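Local coordinates for glycoside hydrolase family protein (PDB 6Q2F) that probably removes terminal alpha-L-rhamnose units from glycosides, as a sodium-binding alpha-L-rhamnosidase of the glycoside hydrolases, at residues 66-79 with 112-126. Sequence-based numbering, arbitrary orientation.
Sequences ITKDGIRKDLEWMK and DAFRFAAHEADRLDL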
ATOM      1  N   ILE A  66     -29.037   2.073  -5.350  1.00 30.72           N
ATOM      2  CA  ILE A  66     -28.780   3.512  -5.398  1.00 26.93           C
ATOM      3  C   ILE A  66     -30.105   4.243  -5.509  1.00 31.65           C
ATOM      4  O   ILE A  66     -30.932   3.897  -6.353  1.00 30.35           O
ATOM      5  CB  ILE A  66     -27.916   3.897  -6.618  1.00 29.94           C
ATOM      6  CG1 ILE A  66     -26.622   3.081  -6.683  1.00 27.97           C
ATOM      7  CG2 ILE A  66     -27.640   5.388  -6.634  1.00 28.36           C
ATOM      8  CD1 ILE A  66     -26.148   2.848  -8.143  1.00 27.27           C
ATOM      9  N   THR A  67     -30.302   5.273  -4.686  1.00 26.32           N
ATOM     10  CA  THR A  67     -31.406   6.202  -4.904  1.00 32.19           C
ATOM     11  C   THR A  67     -30.919   7.617  -4.622  1.00 35.11           C
ATOM     12  O   THR A  67     -30.019   7.830  -3.802  1.00 35.73           O
ATOM     13  CB  THR A  67     -32.643   5.933  -4.028  1.00 34.76           C
ATOM     14  OG1 THR A  67     -32.327   6.163  -2.656  1.00 30.77           O
ATOM     15  CG2 THR A  67     -33.187   4.507  -4.200  1.00 25.70           C
ATOM     16  N   LYS A  68     -31.544   8.591  -5.294  1.00 24.02           N
ATOM     17  CA  LYS A  68     -31.261   9.988  -4.986  1.00 26.41           C
ATOM     18  C   LYS A  68     -31.670  10.333  -3.561  1.00 29.41           C
ATOM     19  O   LYS A  68     -30.982  11.099  -2.878  1.00 30.22           O
ATOM     20  CB  LYS A  68     -31.964  10.890  -5.989  1.00 26.39           C
ATOM     21  CG  LYS A  68     -31.176  11.021  -7.306  1.00 30.39           C
ATOM     22  CD  LYS A  68     -32.112  11.198  -8.480  1.00 44.67           C
ATOM     23  CE  LYS A  68     -32.157  12.644  -8.892  1.00 42.77           C
ATOM     24  NZ  LYS A  68     -33.218  12.874  -9.886  1.00 29.69           N
ATOM     25  N   ASP A  69     -32.794   9.784  -3.102  1.00 27.09           N
ATOM     26  CA  ASP A  69     -33.229  10.041  -1.741  1.00 28.29           C
ATOM     27  C   ASP A  69     -32.157   9.640  -0.745  1.00 26.71           C
ATOM     28  O   ASP A  69     -31.864  10.386   0.193  1.00 33.05           O
ATOM     29  CB  ASP A  69     -34.525   9.298  -1.456  1.00 32.70           C
ATOM     30  CG  ASP A  69     -34.959   9.449  -0.011  1.00 34.70           C
ATOM     31  OD1 ASP A  69     -35.371  10.555   0.359  1.00 36.39           O
ATOM     32  OD2 ASP A  69     -34.879   8.465   0.741  1.00 41.54           O
ATOM     33  N   GLY A  70     -31.547   8.477  -0.951  1.00 27.10           N
ATOM     34  CA  GLY A  70     -30.504   8.025  -0.058  1.00 23.81           C
ATOM     35  C   GLY A  70     -29.220   8.826  -0.184  1.00 28.37           C
ATOM     36  O   GLY A  70     -28.516   9.030   0.809  1.00 28.79           O
ATOM     37  N   ILE A  71     -28.898   9.280  -1.397  1.00 26.41           N
ATOM     38  CA  ILE A  71     -27.685  10.057  -1.619  1.00 26.88           C
ATOM     39  C   ILE A  71     -27.726  11.338  -0.796  1.00 27.97           C
ATOM     40  O   ILE A  71     -26.739  11.724  -0.151  1.00 25.65           O
ATOM     41  CB  ILE A  71     -27.521  10.358  -3.115  1.00 23.30           C
ATOM     42  CG1 ILE A  71     -27.159   9.079  -3.884  1.00 28.30           C
ATOM     43  CG2 ILE A  71     -26.469  11.452  -3.333  1.00 21.24           C
ATOM     44  CD1 ILE A  71     -27.204   9.241  -5.407  1.00 26.54           C
ATOM     45  N   ARG A  72     -28.873  12.020  -0.809  1.00 25.20           N
ATOM     46  CA  ARG A  72     -29.020  13.236  -0.027  1.00 31.31           C
ATOM     47  C   ARG A  72     -28.871  12.959   1.461  1.00 30.59           C
ATOM     48  O   ARG A  72     -28.158  13.692   2.157  1.00 25.47           O
ATOM     49  CB  ARG A  72     -30.370  13.881  -0.323  1.00 28.91           C
ATOM     50  CG  ARG A  72     -30.819  14.908   0.724  1.00 29.45           C
ATOM     51  CD  ARG A  72     -31.900  15.815   0.103  1.00 36.42           C
ATOM     52  NE  ARG A  72     -31.299  16.742  -0.858  1.00 31.68           N
ATOM     53  CZ  ARG A  72     -31.968  17.415  -1.786  1.00 31.45           C
ATOM     54  NH1 ARG A  72     -33.279  17.257  -1.926  1.00 27.86           N
ATOM     55  NH2 ARG A  72     -31.315  18.242  -2.582  1.00 30.58           N
ATOM     56  N   LYS A  73     -29.547  11.913   1.970  1.00 24.15           N
ATOM     57  CA  LYS A  73     -29.449  11.600   3.392  1.00 29.60           C
ATOM     58  C   LYS A  73     -28.036  11.162   3.770  1.00 29.29           C
ATOM     59  O   LYS A  73     -27.557  11.483   4.864  1.00 32.38           O
ATOM     60  CB  LYS A  73     -30.469  10.531   3.770  1.00 27.60           C
ATOM     61  CG  LYS A  73     -31.918  10.997   3.641  1.00 29.88           C
ATOM     62  CD  LYS A  73     -32.873   9.806   3.547  1.00 25.90           C
ATOM     63  CE  LYS A  73     -34.325  10.252   3.624  1.00 25.85           C
ATOM     64  NZ  LYS A  73     -35.252   9.068   3.521  1.00 30.17           N
ATOM     65  N   ASP A  74     -27.358  10.415   2.889  1.00 21.77           N
ATOM     66  CA  ASP A  74     -25.937  10.127   3.108  1.00 26.16           C
ATOM     67  C   ASP A  74     -25.135  11.408   3.258  1.00 28.57           C
ATOM     68  O   ASP A  74     -24.362  11.565   4.215  1.00 32.92           O
ATOM     69  CB  ASP A  74     -25.361   9.321   1.950  1.00 25.08           C
ATOM     70  CG  ASP A  74     -25.777   7.868   1.967  1.00 28.03           C
ATOM     71  OD1 ASP A  74     -26.481   7.445   2.907  1.00 30.14           O
ATOM     72  OD2 ASP A  74     -25.368   7.147   1.031  1.00 33.47           O
ATOM     73  N   LEU A  75     -25.271  12.327   2.298  1.00 29.75           N
ATOM     74  CA  LEU A  75     -24.386  13.486   2.308  1.00 28.33           C
ATOM     75  C   LEU A  75     -24.784  14.472   3.398  1.00 30.79           C
ATOM     76  O   LEU A  75     -23.920  15.160   3.952  1.00 30.04           O
ATOM     77  CB  LEU A  75     -24.363  14.145   0.931  1.00 22.67           C
ATOM     78  CG  LEU A  75     -23.312  13.590  -0.044  1.00 26.29           C
ATOM     79  CD1 LEU A  75     -23.507  12.100  -0.308  1.00 22.87           C
ATOM     80  CD2 LEU A  75     -23.310  14.377  -1.349  1.00 25.90           C
ATOM     81  N   GLU A  76     -26.069  14.526   3.749  1.00 28.49           N
ATOM     82  CA  GLU A  76     -26.467  15.343   4.888  1.00 33.34           C
ATOM     83  C   GLU A  76     -25.946  14.753   6.195  1.00 36.16           C
ATOM     84  O   GLU A  76     -25.585  15.500   7.111  1.00 32.00           O
ATOM     85  CB  GLU A  76     -27.993  15.499   4.942  1.00 34.67           C
ATOM     86  CG  GLU A  76     -28.576  16.391   3.830  1.00 27.62           C
ATOM     87  CD  GLU A  76     -30.087  16.323   3.779  1.00 33.84           C
ATOM     88  OE1 GLU A  76     -30.700  17.283   3.271  1.00 43.34           O
ATOM     89  OE2 GLU A  76     -30.651  15.321   4.250  1.00 37.93           O
ATOM     90  N   TRP A  77     -25.909  13.417   6.311  1.00 27.87           N
ATOM     91  CA  TRP A  77     -25.301  12.800   7.489  1.00 31.71           C
ATOM     92  C   TRP A  77     -23.825  13.178   7.608  1.00 31.32           C
ATOM     93  O   TRP A  77     -23.344  13.529   8.689  1.00 31.01           O
ATOM     94  CB  TRP A  77     -25.458  11.280   7.453  1.00 27.05           C
ATOM     95  CG  TRP A  77     -24.641  10.622   8.536  1.00 28.35           C
ATOM     96  CD1 TRP A  77     -24.897  10.634   9.875  1.00 29.13           C
ATOM     97  CD2 TRP A  77     -23.410   9.897   8.376  1.00 27.68           C
ATOM     98  NE1 TRP A  77     -23.909   9.954  10.560  1.00 30.58           N
ATOM     99  CE2 TRP A  77     -22.989   9.490   9.660  1.00 32.95           C
ATOM    100  CE3 TRP A  77     -22.632   9.555   7.281  1.00 23.12           C
ATOM    101  CZ2 TRP A  77     -21.822   8.750   9.868  1.00 28.49           C
ATOM    102  CZ3 TRP A  77     -21.468   8.819   7.487  1.00 25.78           C
ATOM    103  CH2 TRP A  77     -21.075   8.423   8.766  1.00 24.18           C
HETATM  104  N   MSE A  78     -23.103  13.145   6.493  1.00 28.07           N
HETATM  105  CA  MSE A  78     -21.673  13.443   6.458  1.00 26.67           C
HETATM  106  C   MSE A  78     -21.402  14.857   6.914  1.00 27.76           C
HETATM  107  O   MSE A  78     -20.418  15.113   7.608  1.00 29.52           O
HETATM  108  CB  MSE A  78     -21.111  13.241   5.055  1.00 25.49           C
HETATM  109  CG  MSE A  78     -21.015  11.795   4.612  1.00 25.74           C
HETATM  110 SE   MSE A  78     -20.441  11.648   2.709  1.00 32.13          SE
HETATM  111  CE  MSE A  78     -20.787   9.752   2.430  1.00 27.18           C
ATOM    112  N   LYS A  79     -22.264  15.791   6.506  1.00 25.40           N
ATOM    113  CA  LYS A  79     -22.143  17.153   7.021  1.00 30.03           C
ATOM    114  C   LYS A  79     -22.361  17.195   8.526  1.00 31.48           C
ATOM    115  O   LYS A  79     -21.555  17.794   9.245  1.00 37.15           O
ATOM    116  CB  LYS A  79     -23.110  18.099   6.313  1.00 31.81           C
ATOM    117  CG  LYS A  79     -22.714  18.379   4.887  1.00 37.47           C
ATOM    118  CD  LYS A  79     -21.273  18.889   4.822  1.00 41.66           C
ATOM    119  CE  LYS A  79     -21.139  20.268   5.426  1.00 42.05           C
ATOM    120  NZ  LYS A  79     -19.816  20.828   5.049  1.00 43.62           N
ATOM    121  N   ASP A 112     -28.240  10.372 -13.804  1.00 27.77           N
ATOM    122  CA  ASP A 112     -28.958  11.402 -13.067  1.00 29.43           C
ATOM    123  C   ASP A 112     -28.707  11.279 -11.569  1.00 28.11           C
ATOM    124  O   ASP A 112     -28.574  12.294 -10.874  1.00 28.94           O
ATOM    125  CB  ASP A 112     -30.449  11.321 -13.375  1.00 33.07           C
ATOM    126  CG  ASP A 112     -31.193  12.560 -12.931  1.00 39.34           C
ATOM    127  OD1 ASP A 112     -30.749  13.679 -13.300  1.00 43.98           O
ATOM    128  OD2 ASP A 112     -32.186  12.428 -12.205  1.00 45.64           O
ATOM    129  N   ALA A 113     -28.600  10.053 -11.059  1.00 30.11           N
ATOM    130  CA  ALA A 113     -28.217   9.882  -9.661  1.00 31.42           C
ATOM    131  C   ALA A 113     -26.834  10.466  -9.396  1.00 32.40           C
ATOM    132  O   ALA A 113     -26.641  11.199  -8.425  1.00 30.84           O
ATOM    133  CB  ALA A 113     -28.253   8.404  -9.275  1.00 22.52           C
ATOM    134  N   PHE A 114     -25.863  10.171 -10.251  1.00 25.85           N
ATOM    135  CA  PHE A 114     -24.519  10.682 -10.013  1.00 26.12           C
ATOM    136  C   PHE A 114     -24.483  12.197 -10.133  1.00 27.57           C
ATOM    137  O   PHE A 114     -23.816  12.872  -9.337  1.00 26.59           O
ATOM    138  CB  PHE A 114     -23.485  10.059 -10.964  1.00 21.87           C
ATOM    139  CG  PHE A 114     -22.085  10.488 -10.633  1.00 28.84           C
ATOM    140  CD1 PHE A 114     -21.360   9.803  -9.674  1.00 31.23           C
ATOM    141  CD2 PHE A 114     -21.526  11.620 -11.210  1.00 29.98           C
ATOM    142  CE1 PHE A 114     -20.078  10.217  -9.316  1.00 30.64           C
ATOM    143  CE2 PHE A 114     -20.239  12.036 -10.862  1.00 27.55           C
ATOM    144  CZ  PHE A 114     -19.519  11.332  -9.911  1.00 25.45           C
ATOM    145  N   ARG A 115     -25.168  12.743 -11.138  1.00 28.05           N
ATOM    146  CA  ARG A 115     -25.280  14.191 -11.258  1.00 26.44           C
ATOM    147  C   ARG A 115     -25.834  14.798  -9.979  1.00 28.23           C
ATOM    148  O   ARG A 115     -25.356  15.834  -9.508  1.00 25.17           O
ATOM    149  CB  ARG A 115     -26.173  14.558 -12.448  1.00 23.24           C
ATOM    150  CG  ARG A 115     -26.457  16.054 -12.545  1.00 32.86           C
ATOM    151  CD  ARG A 115     -27.150  16.427 -13.847  1.00 32.20           C
ATOM    152  NE  ARG A 115     -26.348  16.047 -15.002  1.00 44.71           N
ATOM    153  CZ  ARG A 115     -26.604  16.418 -16.253  1.00 43.06           C
ATOM    154  NH1 ARG A 115     -27.645  17.193 -16.521  1.00 38.64           N
ATOM    155  NH2 ARG A 115     -25.811  16.015 -17.233  1.00 34.86           N
ATOM    156  N   PHE A 116     -26.858  14.167  -9.416  1.00 24.20           N
ATOM    157  CA  PHE A 116     -27.417  14.629  -8.157  1.00 22.90           C
ATOM    158  C   PHE A 116     -26.388  14.572  -7.042  1.00 26.28           C
ATOM    159  O   PHE A 116     -26.284  15.505  -6.246  1.00 27.71           O
ATOM    160  CB  PHE A 116     -28.624  13.782  -7.794  1.00 26.49           C
ATOM    161  CG  PHE A 116     -29.315  14.240  -6.551  1.00 34.19           C
ATOM    162  CD1 PHE A 116     -30.118  15.370  -6.580  1.00 26.00           C
ATOM    163  CD2 PHE A 116     -29.169  13.548  -5.360  1.00 31.96           C
ATOM    164  CE1 PHE A 116     -30.787  15.797  -5.430  1.00 27.30           C
ATOM    165  CE2 PHE A 116     -29.827  13.973  -4.203  1.00 27.76           C
ATOM    166  CZ  PHE A 116     -30.629  15.103  -4.243  1.00 27.07           C
ATOM    167  N   ALA A 117     -25.627  13.478  -6.960  1.00 25.80           N
ATOM    168  CA  ALA A 117     -24.552  13.395  -5.978  1.00 22.52           C
ATOM    169  C   ALA A 117     -23.573  14.537  -6.150  1.00 31.74           C
ATOM    170  O   ALA A 117     -23.117  15.131  -5.168  1.00 28.65           O
ATOM    171  CB  ALA A 117     -23.805  12.061  -6.095  1.00 19.74           C
ATOM    172  N   ALA A 118     -23.234  14.866  -7.394  1.00 28.92           N
ATOM    173  CA  ALA A 118     -22.250  15.917  -7.607  1.00 27.65           C
ATOM    174  C   ALA A 118     -22.809  17.266  -7.174  1.00 28.29           C
ATOM    175  O   ALA A 118     -22.096  18.083  -6.583  1.00 27.33           O
ATOM    176  CB  ALA A 118     -21.816  15.941  -9.077  1.00 26.07           C
ATOM    177  N   HIS A 119     -24.097  17.511  -7.451  1.00 28.48           N
ATOM    178  CA  HIS A 119     -24.692  18.784  -7.063  1.00 31.46           C
ATOM    179  C   HIS A 119     -24.855  18.875  -5.555  1.00 32.71           C
ATOM    180  O   HIS A 119     -24.736  19.961  -4.978  1.00 31.54           O
ATOM    181  CB  HIS A 119     -26.036  18.978  -7.765  1.00 25.91           C
ATOM    182  CG  HIS A 119     -25.906  19.553  -9.142  1.00 31.38           C
ATOM    183  ND1 HIS A 119     -25.598  20.879  -9.370  1.00 33.00           N
ATOM    184  CD2 HIS A 119     -26.005  18.974 -10.366  1.00 28.01           C
ATOM    185  CE1 HIS A 119     -25.529  21.095 -10.672  1.00 30.23           C
ATOM    186  NE2 HIS A 119     -25.791  19.961 -11.299  1.00 30.91           N
ATOM    187  N   GLU A 120     -25.143  17.746  -4.905  1.00 28.45           N
ATOM    188  CA  GLU A 120     -25.271  17.751  -3.454  1.00 30.54           C
ATOM    189  C   GLU A 120     -23.923  17.981  -2.798  1.00 35.90           C
ATOM    190  O   GLU A 120     -23.838  18.687  -1.788  1.00 28.10           O
ATOM    191  CB  GLU A 120     -25.880  16.438  -2.963  1.00 31.61           C
ATOM    192  CG  GLU A 120     -27.378  16.321  -3.215  1.00 36.86           C
ATOM    193  CD  GLU A 120     -28.184  17.291  -2.375  1.00 40.58           C
ATOM    194  OE1 GLU A 120     -28.383  17.016  -1.169  1.00 39.77           O
ATOM    195  OE2 GLU A 120     -28.610  18.331  -2.920  1.00 40.44           O
ATOM    196  N   ALA A 121     -22.859  17.378  -3.338  1.00 30.15           N
ATOM    197  CA  ALA A 121     -21.536  17.629  -2.775  1.00 27.03           C
ATOM    198  C   ALA A 121     -21.151  19.088  -2.962  1.00 28.71           C
ATOM    199  O   ALA A 121     -20.637  19.728  -2.042  1.00 26.96           O
ATOM    200  CB  ALA A 121     -20.496  16.710  -3.417  1.00 22.88           C
ATOM    201  N   ASP A 122     -21.411  19.638  -4.154  1.00 28.00           N
ATOM    202  CA  ASP A 122     -21.188  21.059  -4.372  1.00 28.94           C
ATOM    203  C   ASP A 122     -21.991  21.888  -3.375  1.00 30.73           C
ATOM    204  O   ASP A 122     -21.444  22.768  -2.707  1.00 29.12           O
ATOM    205  CB  ASP A 122     -21.559  21.418  -5.807  1.00 28.34           C
ATOM    206  CG  ASP A 122     -21.387  22.892  -6.103  1.00 36.03           C
ATOM    207  OD1 ASP A 122     -20.221  23.353  -6.179  1.00 34.01           O
ATOM    208  OD2 ASP A 122     -22.411  23.585  -6.267  1.00 39.39           O
ATOM    209  N   ARG A 123     -23.292  21.612  -3.259  1.00 31.78           N
ATOM    210  CA  ARG A 123     -24.146  22.381  -2.355  1.00 31.78           C
ATOM    211  C   ARG A 123     -23.676  22.262  -0.906  1.00 33.67           C
ATOM    212  O   ARG A 123     -23.682  23.247  -0.158  1.00 31.41           O
ATOM    213  CB  ARG A 123     -25.587  21.903  -2.480  1.00 29.25           C
ATOM    214  CG  ARG A 123     -26.529  22.499  -1.456  1.00 37.77           C
ATOM    215  CD  ARG A 123     -27.973  22.059  -1.714  1.00 48.59           C
ATOM    216  NE  ARG A 123     -28.228  20.699  -1.241  1.00 51.51           N
ATOM    217  CZ  ARG A 123     -28.442  20.382   0.034  1.00 47.99           C
ATOM    218  NH1 ARG A 123     -28.438  21.335   0.969  1.00 51.81           N
ATOM    219  NH2 ARG A 123     -28.654  19.113   0.379  1.00 37.49           N
ATOM    220  N   LEU A 124     -23.266  21.068  -0.493  1.00 27.83           N
ATOM    221  CA  LEU A 124     -22.904  20.790   0.885  1.00 27.80           C
ATOM    222  C   LEU A 124     -21.426  21.020   1.176  1.00 32.40           C
ATOM    223  O   LEU A 124     -20.997  20.818   2.316  1.00 35.44           O
ATOM    224  CB  LEU A 124     -23.288  19.350   1.234  1.00 28.60           C
ATOM    225  CG  LEU A 124     -24.799  19.143   1.261  1.00 35.88           C
ATOM    226  CD1 LEU A 124     -25.180  17.681   1.494  1.00 40.41           C
ATOM    227  CD2 LEU A 124     -25.397  20.030   2.352  1.00 36.23           C
ATOM    228  N   ASP A 125     -20.643  21.441   0.183  1.00 31.08           N
ATOM    229  CA  ASP A 125     -19.220  21.718   0.363  1.00 33.54           C
ATOM    230  C   ASP A 125     -18.458  20.469   0.816  1.00 31.29           C
ATOM    231  O   ASP A 125     -17.675  20.493   1.761  1.00 36.82           O
ATOM    232  CB  ASP A 125     -18.992  22.886   1.336  1.00 38.82           C
ATOM    233  CG  ASP A 125     -17.554  23.369   1.322  1.00 54.85           C
ATOM    234  OD1 ASP A 125     -16.814  22.951   0.403  1.00 68.24           O
ATOM    235  OD2 ASP A 125     -17.160  24.147   2.213  1.00 60.13           O
ATOM    236  N   LEU A 126     -18.706  19.370   0.096  1.00 25.06           N
ATOM    237  CA  LEU A 126     -17.979  18.114   0.252  1.00 19.96           C
ATOM    238  C   LEU A 126     -17.148  17.880  -1.000  1.00 27.62           C
ATOM    239  O   LEU A 126     -17.666  17.981  -2.114  1.00 32.43           O
ATOM    240  CB  LEU A 126     -18.948  16.939   0.475  1.00 17.98           C
ATOM    241  CG  LEU A 126     -19.786  17.068   1.739  1.00 24.60           C
ATOM    242  CD1 LEU A 126     -20.953  16.075   1.785  1.00 22.58           C
ATOM    243  CD2 LEU A 126     -18.878  16.901   2.944  1.00 22.62           C
TER
HETATM  244  O   HOH W   1     -28.838  20.030   3.870  1.00 57.53           O
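A salt-bridge network joins two neighbouring outer helices of a beta/alpha barrel: R72 and E76 on 68-79 meet E120 and R123 on 112-124. R72 holds the E120 carboxylate side-on. Its NE bonds E120 OE1 at 2.9 Å and its NH2 bonds E120 OE2 at 2.7 Å. Both oxygens lie close to the guanidinium plane, but R72 meets them from above the carboxylate plane. R123 takes the same two oxygens from the opposite face, so each oxygen accepts two N-H bonds. This shared anion probably offsets the closeness of the two guanidinium groups. E76 adds a long salt bridge to R123, and a water bonded to R123 NH1 gives E76 OE1 a weak bond.

With CG anti to the backbone N (chi1 -176°), the F116 ring reaches K68 and R72. Its CZ sits over the centre of the R72 guanidinium, the two planes 63° apart. K68 CB lies over one ring face, and K68 NZ goes on to a salt bridge with D112 OD2 at 2.6 Å.

The helices run nearly parallel, 22° apart, as expected for successive helices in a barrel of parallel strands. Strand 85-91 lies between them in the chain. Beneath the charges, L75 is a knob in the hole of A117, E120, A121 and L124. I71 CG2 packs on A117 CB at 3.9 Å. L75 also rests on W59 and L86 of the strands.

Past the Schellman motif at D125, L126 points toward 68-79, and its CD1 touches L75 CG at 3.9 Å. K79 is bent at chi2 and chi3, which brings NZ to L124 O at 3.0 Å.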